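Local coordinates for xylanase and alpha-amylase inhibitor protein (Scadoxus multiflorus, PDB 3MU7), which inhibits both xylanase and alpha-amylase and adopts the TIM-barrel fold of glycosyl hydrolase family 18, at residues A[119-124]-A[150-155]; A[169-174]-A[208-212]. One frame throughout, in Å; residues are numbered along the deposited sequence.

Interaction 1: A[119-124]-A[150-155]; sequences DGIDFH and FALTAA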
loop_
_atom_site.group_PDB
_atom_site.type_symbol
_atom_site.label_atom_id
_atom_site.label_comp_id
_atom_site.label_asym_id
_atom_site.label_seq_id
_atom_site.Cartn_x
_atom_site.Cartn_y
_atom_site.Cartn_z
ATOM N N ASP A 119 -9.411 1.779 7.314
ATOM C CA ASP A 119 -8.871 3.120 7.413
ATOM C C ASP A 119 -8.547 3.770 6.080
ATOM O O ASP A 119 -8.123 4.920 6.052
ATOM C CB ASP A 119 -7.652 3.111 8.320
ATOM C CG ASP A 119 -7.995 2.648 9.709
ATOM O OD1 ASP A 119 -8.723 3.388 10.404
ATOM O OD2 ASP A 119 -7.579 1.536 10.085
ATOM N N GLY A 120 -8.748 3.052 4.978
ATOM C CA GLY A 120 -8.506 3.637 3.671
ATOM C C GLY A 120 -8.270 2.624 2.583
ATOM O O GLY A 120 -8.347 1.405 2.806
ATOM N N ILE A 121 -7.971 3.161 1.401
ATOM C CA ILE A 121 -7.773 2.390 0.181
ATOM C C ILE A 121 -6.423 2.725 -0.421
ATOM O O ILE A 121 -6.071 3.900 -0.561
ATOM C CB ILE A 121 -8.885 2.697 -0.871
ATOM C CG1 ILE A 121 -10.298 2.447 -0.311
ATOM C CG2 ILE A 121 -8.630 1.941 -2.181
ATOM C CD1 ILE A 121 -10.579 1.013 0.101
ATOM N N ASP A 122 -5.694 1.678 -0.791
ATOM C CA ASP A 122 -4.386 1.792 -1.419
ATOM C C ASP A 122 -4.487 1.436 -2.902
ATOM O O ASP A 122 -4.979 0.365 -3.257
ATOM C CB ASP A 122 -3.420 0.845 -0.707
ATOM C CG ASP A 122 -2.056 0.795 -1.347
ATOM O OD1 ASP A 122 -1.363 1.834 -1.353
ATOM O OD2 ASP A 122 -1.666 -0.295 -1.814
ATOM N N PHE A 123 -4.024 2.339 -3.762
ATOM C CA PHE A 123 -4.045 2.137 -5.219
ATOM C C PHE A 123 -2.731 1.477 -5.636
ATOM O O PHE A 123 -1.714 2.159 -5.833
ATOM C CB PHE A 123 -4.157 3.479 -5.955
ATOM C CG PHE A 123 -5.544 4.083 -6.000
ATOM C CD1 PHE A 123 -6.020 4.614 -7.194
ATOM C CD2 PHE A 123 -6.354 4.159 -4.865
ATOM C CE1 PHE A 123 -7.280 5.222 -7.265
ATOM C CE2 PHE A 123 -7.618 4.758 -4.933
ATOM C CZ PHE A 123 -8.078 5.289 -6.137
ATOM N N HIS A 124 -2.735 0.159 -5.778
ATOM C CA HIS A 124 -1.545 -0.581 -6.235
ATOM C C HIS A 124 -1.777 -0.992 -7.697
ATOM O O HIS A 124 -1.795 -2.175 -8.051
ATOM C CB HIS A 124 -1.295 -1.790 -5.323
ATOM C CG HIS A 124 0.056 -2.429 -5.478
ATOM N ND1 HIS A 124 0.986 -2.431 -4.461
ATOM C CD2 HIS A 124 0.625 -3.104 -6.508
ATOM C CE1 HIS A 124 2.070 -3.076 -4.859
ATOM N NE2 HIS A 124 1.877 -3.495 -6.095
ATOM N N PHE A 150 -11.303 8.681 5.744
ATOM C CA PHE A 150 -10.367 7.582 5.505
ATOM C C PHE A 150 -9.239 8.088 4.619
ATOM O O PHE A 150 -9.348 9.160 4.032
ATOM C CB PHE A 150 -11.076 6.401 4.839
ATOM C CG PHE A 150 -11.774 6.761 3.550
ATOM C CD1 PHE A 150 -11.081 6.758 2.344
ATOM C CD2 PHE A 150 -13.123 7.122 3.547
ATOM C CE1 PHE A 150 -11.719 7.106 1.159
ATOM C CE2 PHE A 150 -13.764 7.462 2.366
ATOM C CZ PHE A 150 -13.061 7.456 1.172
ATOM N N ALA A 151 -8.173 7.303 4.509
ATOM C CA ALA A 151 -7.017 7.661 3.696
ATOM C C ALA A 151 -7.072 7.083 2.290
ATOM O O ALA A 151 -7.673 6.035 2.047
ATOM C CB ALA A 151 -5.745 7.210 4.384
ATOM N N LEU A 152 -6.418 7.784 1.367
ATOM C CA LEU A 152 -6.137 7.268 0.038
ATOM C C LEU A 152 -4.635 7.243 -0.146
ATOM O O LEU A 152 -3.954 8.248 0.082
ATOM C CB LEU A 152 -6.797 8.131 -1.040
ATOM C CG LEU A 152 -8.332 8.087 -1.062
ATOM C CD1 LEU A 152 -8.905 9.165 -1.979
ATOM C CD2 LEU A 152 -8.841 6.706 -1.441
ATOM N N THR A 153 -4.109 6.087 -0.540
ATOM C CA THR A 153 -2.670 5.949 -0.751
ATOM C C THR A 153 -2.407 5.332 -2.110
ATOM O O THR A 153 -3.323 4.802 -2.738
ATOM C CB THR A 153 -2.011 5.099 0.356
ATOM O OG1 THR A 153 -2.535 3.770 0.314
ATOM C CG2 THR A 153 -2.278 5.680 1.738
ATOM N N ALA A 154 -1.163 5.421 -2.579
ATOM C CA ALA A 154 -0.786 4.835 -3.864
ATOM C C ALA A 154 0.584 4.177 -3.784
ATOM O O ALA A 154 1.440 4.582 -2.985
ATOM C CB ALA A 154 -0.809 5.882 -4.974
ATOM N N ALA A 155 0.791 3.178 -4.644
ATOM C CA ALA A 155 2.024 2.400 -4.684
ATOM C C ALA A 155 2.603 2.400 -6.101
ATOM O O ALA A 155 2.600 1.370 -6.780
ATOM C CB ALA A 155 1.767 0.975 -4.218
#

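Interaction 2: A[169-174]-A[208-212]; sequences INSATF and ARTDK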
loop_
_atom_site.group_PDB
_atom_site.type_symbol
_atom_site.label_atom_id
_atom_site.label_comp_id
_atom_site.label_asym_id
_atom_site.label_seq_id
_atom_site.Cartn_x
_atom_site.Cartn_y
_atom_site.Cartn_z
ATOM N N ILE A 169 -1.668 10.857 -9.106
ATOM C CA ILE A 169 -0.798 11.430 -8.076
ATOM C C ILE A 169 -0.714 12.954 -8.234
ATOM O O ILE A 169 -0.753 13.683 -7.247
ATOM C CB ILE A 169 0.609 10.769 -8.070
ATOM C CG1 ILE A 169 0.497 9.306 -7.627
ATOM C CG2 ILE A 169 1.581 11.538 -7.169
ATOM C CD1 ILE A 169 1.747 8.469 -7.894
ATOM N N ASN A 170 -0.654 13.425 -9.482
ATOM C CA ASN A 170 -0.579 14.861 -9.779
ATOM C C ASN A 170 -1.790 15.666 -9.300
ATOM O O ASN A 170 -1.707 16.891 -9.178
ATOM C CB ASN A 170 -0.436 15.090 -11.289
ATOM C CG ASN A 170 0.952 14.806 -11.818
ATOM O OD1 ASN A 170 1.135 14.713 -13.032
ATOM N ND2 ASN A 170 1.932 14.692 -10.940
ATOM N N SER A 171 -2.917 15.001 -9.057
ATOM C CA SER A 171 -4.110 15.679 -8.554
ATOM C C SER A 171 -4.015 16.026 -7.069
ATOM O O SER A 171 -4.890 16.712 -6.545
ATOM C CB SER A 171 -5.362 14.843 -8.805
ATOM O OG SER A 171 -5.452 13.772 -7.879
ATOM N N ALA A 172 -2.968 15.531 -6.400
ATOM C CA ALA A 172 -2.706 15.756 -4.964
ATOM C C ALA A 172 -3.670 15.007 -4.047
ATOM O O ALA A 172 -3.759 15.293 -2.859
ATOM C CB ALA A 172 -2.669 17.261 -4.615
ATOM N N THR A 173 -4.362 14.018 -4.594
ATOM C CA THR A 173 -5.427 13.320 -3.871
ATOM C C THR A 173 -4.922 12.345 -2.798
ATOM O O THR A 173 -5.647 12.060 -1.846
ATOM C CB THR A 173 -6.387 12.605 -4.869
ATOM O OG1 THR A 173 -7.627 12.247 -4.230
ATOM C CG2 THR A 173 -5.729 11.383 -5.504
ATOM N N PHE A 174 -3.694 11.842 -2.934
ATOM C CA PHE A 174 -3.203 10.819 -2.008
ATOM C C PHE A 174 -2.616 11.405 -0.741
ATOM O O PHE A 174 -1.796 12.334 -0.783
ATOM C CB PHE A 174 -2.196 9.886 -2.684
ATOM C CG PHE A 174 -2.781 9.121 -3.832
ATOM C CD1 PHE A 174 -2.401 9.410 -5.135
ATOM C CD2 PHE A 174 -3.734 8.125 -3.611
ATOM C CE1 PHE A 174 -2.959 8.716 -6.203
ATOM C CE2 PHE A 174 -4.293 7.431 -4.668
ATOM C CZ PHE A 174 -3.903 7.719 -5.969
ATOM N N ALA A 208 6.370 14.734 -6.101
ATOM C CA ALA A 208 5.116 14.026 -5.838
ATOM C C ALA A 208 4.193 14.895 -5.002
ATOM O O ALA A 208 4.579 15.379 -3.938
ATOM C CB ALA A 208 5.384 12.714 -5.148
ATOM N N ARG A 209 2.971 15.092 -5.487
ATOM C CA ARG A 209 2.029 15.981 -4.815
ATOM C C ARG A 209 1.275 15.228 -3.728
ATOM O O ARG A 209 0.092 14.894 -3.850
ATOM C CB ARG A 209 1.094 16.642 -5.826
ATOM C CG ARG A 209 1.835 17.504 -6.841
ATOM C CD ARG A 209 0.869 18.324 -7.665
ATOM N NE ARG A 209 0.349 19.451 -6.899
ATOM C CZ ARG A 209 -0.877 19.959 -7.016
ATOM N NH1 ARG A 209 -1.766 19.446 -7.866
ATOM N NH2 ARG A 209 -1.217 20.994 -6.262
ATOM N N THR A 210 1.996 14.942 -2.657
ATOM C CA THR A 210 1.460 14.239 -1.502
ATOM C C THR A 210 2.199 14.736 -0.266
ATOM O O THR A 210 3.358 15.165 -0.361
ATOM C CB THR A 210 1.613 12.699 -1.657
ATOM O OG1 THR A 210 1.010 12.043 -0.539
ATOM C CG2 THR A 210 3.073 12.278 -1.719
ATOM N N ASP A 211 1.543 14.661 0.888
ATOM C CA ASP A 211 2.168 15.083 2.136
ATOM C C ASP A 211 3.267 14.130 2.603
ATOM O O ASP A 211 4.177 14.547 3.317
ATOM C CB ASP A 211 1.126 15.238 3.247
ATOM C CG ASP A 211 0.195 16.424 3.034
ATOM O OD1 ASP A 211 0.546 17.362 2.289
ATOM O OD2 ASP A 211 -0.902 16.404 3.636
ATOM N N LYS A 212 3.181 12.857 2.233
ATOM C CA LYS A 212 4.105 11.839 2.737
ATOM C C LYS A 212 4.532 10.877 1.629
ATOM O O LYS A 212 3.715 10.236 1.032
ATOM C CB LYS A 212 3.433 11.045 3.851
ATOM C CG LYS A 212 3.129 11.858 5.155
ATOM C CD LYS A 212 4.386 12.498 5.775
ATOM C CE LYS A 212 4.066 13.722 6.692
ATOM N NZ LYS A 212 4.911 13.822 7.861
HETATM O O HOH W 1 -1.321 12.604 -4.599
HETATM O O HOH W 2 2.906 14.662 -8.433
HETATM O O HOH W 3 -1.718 16.317 -1.219
HETATM O O HOH W 4 -1.351 14.526 0.765
#

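Interaction 1: A[119-124]-A[150-155]
Asp122 OD1 takes a hydrogen bond from Thr153 OG1 across two neighbouring parallel strands, 2.8 Å long and using the lone pair turned away from OD2. Trp178 NE1 donates to the same oxygen, while OD2 bonds to Tyr8 OH and Ser73 OG, so both carboxylate oxygens are fixed. The two side chains meet at about a right angle: the carboxylate lies anti to the backbone N of Asp122 (chi1 175°), while the threonine hydroxyl sits between its own N and carbonyl carbon. An alanine here would remove the carboxylate and would probably leave the Thr153 and Trp178 donors without their shared acceptor.

Between these strands the backbones zip together in parallel register, beginning with Ala151 N to Asp119 O (2.8 Å, nearly straight at 175°) and running through Phe123 N to Thr153 O and Ala155 N to Phe123 O. Gly120 CA comes within 3.0 Å of Ala151 O, where a side chain would clash. On the other face Leu152 CD2 lies 4.0 Å from Ile121 CB, with Leu140 of helix 133-144 packing on Leu152 and Phe123.

Asp119 and Asp122 fall on the first two aspartates of the family 18 DxxDxDxE signature, and His124 stands where active chitinases carry the third. A bonded network holds the Asp122 carboxylate in the barrel interior, and the missing third aspartate is consistent with an inhibitor rather than an active chitinase.

Interaction 2: A[169-174]-A[208-212]
Arg209 and Thr210 meet the end of helix 166-170 and the turn after it in a partly buried, water-bridged contact among the helix-to-strand connections of the barrel. Arg209 NH1 donates to Asn170 O at 2.9 Å, the oxygen lying near the guanidinium plane. The methyl CB of Ala172 sits over one face of that guanidinium, 4.0 Å above its centre. The bend at chi3 (76°) turns the guanidinium back so that NH1 reaches Asn170 O, while Arg209 CD passes 3.3 Å from the same oxygen.

Each segment follows or ends a helix, 166-170 or 195-207, and leads into the next of two neighbouring parallel strands, 176-180 and 213-218. The contact therefore belongs to the helix-to-strand loops at the N-terminal end of the barrel strands. Ala172 leaves the helix with a positive phi, and Arg209 is the centre of an inverse gamma turn closed by a weak bond from Thr210 N to Ala208 O.

The turn presents Arg209 O to Ala172 CA in a short CA-H...O contact of 3.1 Å, with an angle of 163° at the hydrogen. Water 1 donates to this carbonyl and to Ile169 O and accepts from Phe174 N, tying the end of helix 166-170 and Phe174 N to the Arg209 carbonyl. Further along, Thr210 OG1 donates to Phe174 O at 2.8 Å, approaching from above the carbonyl plane. Water 4 donates to the same oxygen and accepts from Asp211 N, while water 2 accepts from both Asn170 ND2 and Arg209 N.

How the interactions relate
The two contacts lie in series along the chain, interaction 1 closing before interaction 2 opens, with their centres about 12 Å apart. Strand 151-154 leads on to helix 166-170, and strands 120-125, 151-154, 176-180 and 213-218 stand side by side in that order in the barrel wall. Phe174 connects the contacts directly: its CE2 lies 3.4 Å from Thr153 O and its CZ 3.7 Å from Ala154 CB, and its ring meets that of Phe123 edge-to-face. Interaction 1 thus forms buried barrel wall near the centre of the chain, whereas interaction 2 ties together loops farther out, with one aromatic residue reaching from those loops into the core.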